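PDB 5IBZ: cyclase from Uncultured organism, which is a cyclase of the pfam04199 family that may have arylformamidase activity. Local coordinates for the interface of chains A and B. Sequence-based numbering; all coordinates share one arbitrary frame. Chains: chain A/B, Uncharacterized protein.

The interface of chains A and B. Residues chain A 73-77, 103; chain B 73-77, 103.
Next to the two-fold axis the A:Thr75 and B:Thr75 side chains cross at about a right angle, their CB atoms 3.9 Å apart. Flanking this pair, B:His73 reaches across, CG anti to its backbone N (chi1 -167°), and brings the tip of its imidazole over one face of the A:Tyr103 ring. B:His73 CE1 lies 3.2 Å from A:Tyr103 CZ, offset toward the phenol's hydroxyl-bearing rim. An alanine in place of A:Tyr103 would probably cost B:His73 this aromatic floor and loosen its aim at the neighbouring carboxylate. At the axis each threonine OG1 takes the crowded position between backbone N and carbonyl carbon (chi1 55° in A:Thr75), so A:Thr75 OG1 and B:Thr75 OG1 meet in a hydrogen bond of 3.1 Å. A:Glu77, bent at chi2, brings OE1 to 3.2 Å from B:His73 NE2, with the two planes 25° apart. OE1 stands above the imidazole plane and not along the N-H, so this is at most a weak, strongly bent hydrogen bond; the carboxylate would probably still favour a protonated imidazole. The twin contacts repeat with chains exchanged. At the rim of this interface of the deposited assembly, possibly kept in solution, water mediates the antiparallel pairing of strands 73-76 at A:Met76 and B:Met76: A:Met76 N binds water 1 at 2.8 Å, and that water also meets B:Met76 O. A further water links A:His74 O to B:Glu77 OE2, a carboxylate oxygen of the twin glutamate, 2.7 Å from water 3.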
ATOM      1  N   HIS A  73       0.837  -4.709  -6.901  1.00 16.18           N
ATOM      2  CA  HIS A  73       1.758  -3.649  -7.284  1.00 15.26           C
ATOM      3  C   HIS A  73       3.087  -3.742  -6.545  1.00 14.06           C
ATOM      4  O   HIS A  73       3.156  -3.562  -5.337  1.00 13.60           O
ATOM      5  CB  HIS A  73       1.136  -2.279  -7.035  1.00 15.24           C
ATOM      6  CG  HIS A  73       1.896  -1.176  -7.686  1.00 14.82           C
ATOM      7  ND1 HIS A  73       2.533  -0.178  -6.977  1.00 14.04           N
ATOM      8  CD2 HIS A  73       2.157  -0.940  -8.991  1.00 26.70           C
ATOM      9  CE1 HIS A  73       3.162   0.619  -7.823  1.00 14.02           C
ATOM     10  NE2 HIS A  73       2.937   0.188  -9.052  1.00 24.36           N
ATOM     11  N   HIS A  74       4.135  -4.009  -7.310  1.00 13.83           N
ATOM     12  CA  HIS A  74       5.502  -4.202  -6.817  1.00 12.95           C
ATOM     13  C   HIS A  74       6.276  -2.893  -6.940  1.00 12.23           C
ATOM     14  O   HIS A  74       6.242  -2.260  -7.992  1.00 12.71           O
ATOM     15  CB  HIS A  74       6.150  -5.321  -7.655  1.00 13.44           C
ATOM     16  CG  HIS A  74       7.586  -5.632  -7.331  1.00 12.81           C
ATOM     17  ND1 HIS A  74       8.540  -5.773  -8.312  1.00 13.73           N
ATOM     18  CD2 HIS A  74       8.203  -5.930  -6.161  1.00 12.36           C
ATOM     19  CE1 HIS A  74       9.697  -6.098  -7.757  1.00 13.78           C
ATOM     20  NE2 HIS A  74       9.521  -6.199  -6.453  1.00 12.17           N
ATOM     21  N   THR A  75       6.965  -2.482  -5.879  1.00 11.60           N
ATOM     22  CA  THR A  75       7.883  -1.342  -5.953  1.00 11.16           C
ATOM     23  C   THR A  75       9.182  -1.696  -5.245  1.00 10.76           C
ATOM     24  O   THR A  75       9.197  -2.486  -4.317  1.00 10.84           O
ATOM     25  CB  THR A  75       7.298  -0.033  -5.327  1.00 12.59           C
ATOM     26  OG1 THR A  75       6.878  -0.261  -3.978  1.00 12.91           O
ATOM     27  CG2 THR A  75       6.128   0.467  -6.151  1.00 15.62           C
HETATM   28  N   MSE A  76      10.271  -1.105  -5.707  1.00 10.71           N
HETATM   29  CA  MSE A  76      11.556  -1.246  -5.025  1.00 10.37           C
HETATM   30  C   MSE A  76      11.776  -0.115  -4.012  1.00 11.00           C
HETATM   31  O   MSE A  76      11.331   1.019  -4.216  1.00 14.25           O
HETATM   32  CB  MSE A  76      12.716  -1.244  -6.033  1.00 11.54           C
HETATM   33  CG  MSE A  76      12.571  -2.149  -7.255  1.00 12.56           C
HETATM   34 SE   MSE A  76      12.768  -4.065  -6.905  1.00 30.67          SE
HETATM   35  CE  MSE A  76      14.582  -4.083  -6.295  1.00 22.68           C
ATOM     36  N   GLU A  77      12.475  -0.431  -2.925  1.00 10.83           N
ATOM     37  CA  GLU A  77      12.922   0.572  -1.958  1.00 11.46           C
ATOM     38  C   GLU A  77      14.338   1.062  -2.295  1.00 11.59           C
ATOM     39  O   GLU A  77      14.673   2.230  -2.089  1.00 12.19           O
ATOM     40  CB  GLU A  77      12.879  -0.029  -0.553  1.00 12.11           C
ATOM     41  CG  GLU A  77      13.373   0.856   0.582  1.00 13.26           C
ATOM     42  CD  GLU A  77      12.493   2.044   0.837  1.00 17.24           C
ATOM     43  OE1 GLU A  77      11.365   2.047   0.316  1.00 16.90           O
ATOM     44  OE2 GLU A  77      12.918   2.966   1.581  1.00 18.43           O
ATOM     45  N   TYR A 103       8.868  -4.098  -2.057  1.00 10.26           N
ATOM     46  CA  TYR A 103       7.569  -4.041  -1.390  1.00  9.16           C
ATOM     47  C   TYR A 103       6.473  -4.521  -2.330  1.00 11.25           C
ATOM     48  O   TYR A 103       6.615  -4.460  -3.552  1.00  9.35           O
ATOM     49  CB  TYR A 103       7.238  -2.600  -0.943  1.00  9.97           C
ATOM     50  CG  TYR A 103       7.886  -2.177   0.347  1.00  9.57           C
ATOM     51  CD1 TYR A 103       9.222  -1.827   0.407  1.00 10.96           C
ATOM     52  CD2 TYR A 103       7.137  -2.125   1.517  1.00 10.48           C
ATOM     53  CE1 TYR A 103       9.811  -1.491   1.602  1.00 11.54           C
ATOM     54  CE2 TYR A 103       7.714  -1.764   2.710  1.00 12.75           C
ATOM     55  CZ  TYR A 103       9.048  -1.442   2.749  1.00 14.40           C
ATOM     56  OH  TYR A 103       9.649  -1.076   3.950  1.00 16.25           O
TER
ATOM     57  N   HIS B  73       4.998   5.713   4.110  1.00  8.71           N
ATOM     58  CA  HIS B  73       6.052   5.048   3.384  1.00  8.88           C
ATOM     59  C   HIS B  73       6.020   5.413   1.905  1.00  9.06           C
ATOM     60  O   HIS B  73       5.062   5.095   1.191  1.00 11.22           O
ATOM     61  CB  HIS B  73       5.952   3.535   3.523  1.00 10.97           C
ATOM     62  CG  HIS B  73       7.180   2.846   3.045  1.00 16.37           C
ATOM     63  ND1 HIS B  73       7.190   1.988   1.965  1.00 16.27           N
ATOM     64  CD2 HIS B  73       8.460   2.935   3.474  1.00 22.64           C
ATOM     65  CE1 HIS B  73       8.427   1.570   1.760  1.00 18.16           C
ATOM     66  NE2 HIS B  73       9.216   2.131   2.658  1.00 19.71           N
ATOM     67  N   HIS B  74       7.103   6.055   1.470  1.00 10.33           N
ATOM     68  CA  HIS B  74       7.295   6.559   0.109  1.00 12.75           C
ATOM     69  C   HIS B  74       8.133   5.570  -0.694  1.00 13.61           C
ATOM     70  O   HIS B  74       9.157   5.097  -0.207  1.00 13.86           O
ATOM     71  CB  HIS B  74       7.980   7.930   0.183  1.00 14.18           C
ATOM     72  CG  HIS B  74       8.303   8.567  -1.139  1.00 14.66           C
ATOM     73  ND1 HIS B  74       9.556   9.083  -1.417  1.00 13.00           N
ATOM     74  CD2 HIS B  74       7.532   8.862  -2.213  1.00 12.53           C
ATOM     75  CE1 HIS B  74       9.544   9.639  -2.617  1.00 13.05           C
ATOM     76  NE2 HIS B  74       8.327   9.526  -3.120  1.00  9.52           N
ATOM     77  N   THR B  75       7.687   5.213  -1.898  1.00  9.51           N
ATOM     78  CA  THR B  75       8.510   4.402  -2.801  1.00  9.33           C
ATOM     79  C   THR B  75       8.444   4.979  -4.205  1.00  9.87           C
ATOM     80  O   THR B  75       7.472   5.630  -4.584  1.00 12.44           O
ATOM     81  CB  THR B  75       8.101   2.914  -2.869  1.00 14.13           C
ATOM     82  OG1 THR B  75       6.727   2.787  -3.244  1.00 15.23           O
ATOM     83  CG2 THR B  75       8.310   2.220  -1.538  1.00 15.71           C
HETATM   84  N   MSE B  76       9.493   4.736  -4.975  1.00 10.56           N
HETATM   85  CA  MSE B  76       9.500   5.146  -6.377  1.00  9.72           C
HETATM   86  C   MSE B  76       9.088   3.987  -7.289  1.00 12.98           C
HETATM   87  O   MSE B  76       9.391   2.822  -7.027  1.00 13.22           O
HETATM   88  CB  MSE B  76      10.893   5.647  -6.801  1.00  9.82           C
HETATM   89  CG  MSE B  76      11.563   6.677  -5.910  1.00 12.25           C
HETATM   90 SE   MSE B  76      10.845   8.444  -5.974  0.56 19.13          SE
HETATM   91  CE  MSE B  76      11.048   8.790  -7.854  1.00 21.29           C
ATOM     92  N   GLU B  77       8.396   4.307  -8.374  1.00 10.25           N
ATOM     93  CA  GLU B  77       8.086   3.346  -9.423  1.00 10.73           C
ATOM     94  C   GLU B  77       9.167   3.340 -10.519  1.00 11.06           C
ATOM     95  O   GLU B  77       9.487   2.302 -11.105  1.00 11.50           O
ATOM     96  CB  GLU B  77       6.713   3.681 -10.028  1.00 13.34           C
ATOM     97  CG  GLU B  77       6.318   2.830 -11.229  1.00 14.86           C
ATOM     98  CD  GLU B  77       5.998   1.389 -10.855  1.00 15.87           C
ATOM     99  OE1 GLU B  77       5.818   1.132  -9.652  1.00 14.97           O
ATOM    100  OE2 GLU B  77       5.953   0.529 -11.754  1.00 17.85           O
ATOM    101  N   TYR B 103       4.928   6.659  -5.266  1.00  8.82           N
ATOM    102  CA  TYR B 103       3.769   6.145  -4.543  1.00  9.82           C
ATOM    103  C   TYR B 103       3.892   6.447  -3.053  1.00 11.92           C
ATOM    104  O   TYR B 103       4.996   6.602  -2.529  1.00 10.78           O
ATOM    105  CB  TYR B 103       3.658   4.628  -4.740  1.00 10.26           C
ATOM    106  CG  TYR B 103       2.998   4.219  -6.045  1.00  8.89           C
ATOM    107  CD1 TYR B 103       3.682   4.281  -7.246  1.00 11.01           C
ATOM    108  CD2 TYR B 103       1.672   3.796  -6.069  1.00 10.18           C
ATOM    109  CE1 TYR B 103       3.071   3.954  -8.426  1.00 10.28           C
ATOM    110  CE2 TYR B 103       1.056   3.458  -7.253  1.00 11.23           C
ATOM    111  CZ  TYR B 103       1.759   3.534  -8.423  1.00 11.26           C
ATOM    112  OH  TYR B 103       1.146   3.192  -9.614  1.00 15.47           O
TER
HETATM  113  O   HOH W   1      10.489   0.745  -7.857  1.00 15.65           O
HETATM  114  O   HOH W   2      11.906   3.469  -4.404  1.00 16.24           O
HETATM  115  O   HOH W   3       5.462  -1.932 -10.729  1.00 20.36           O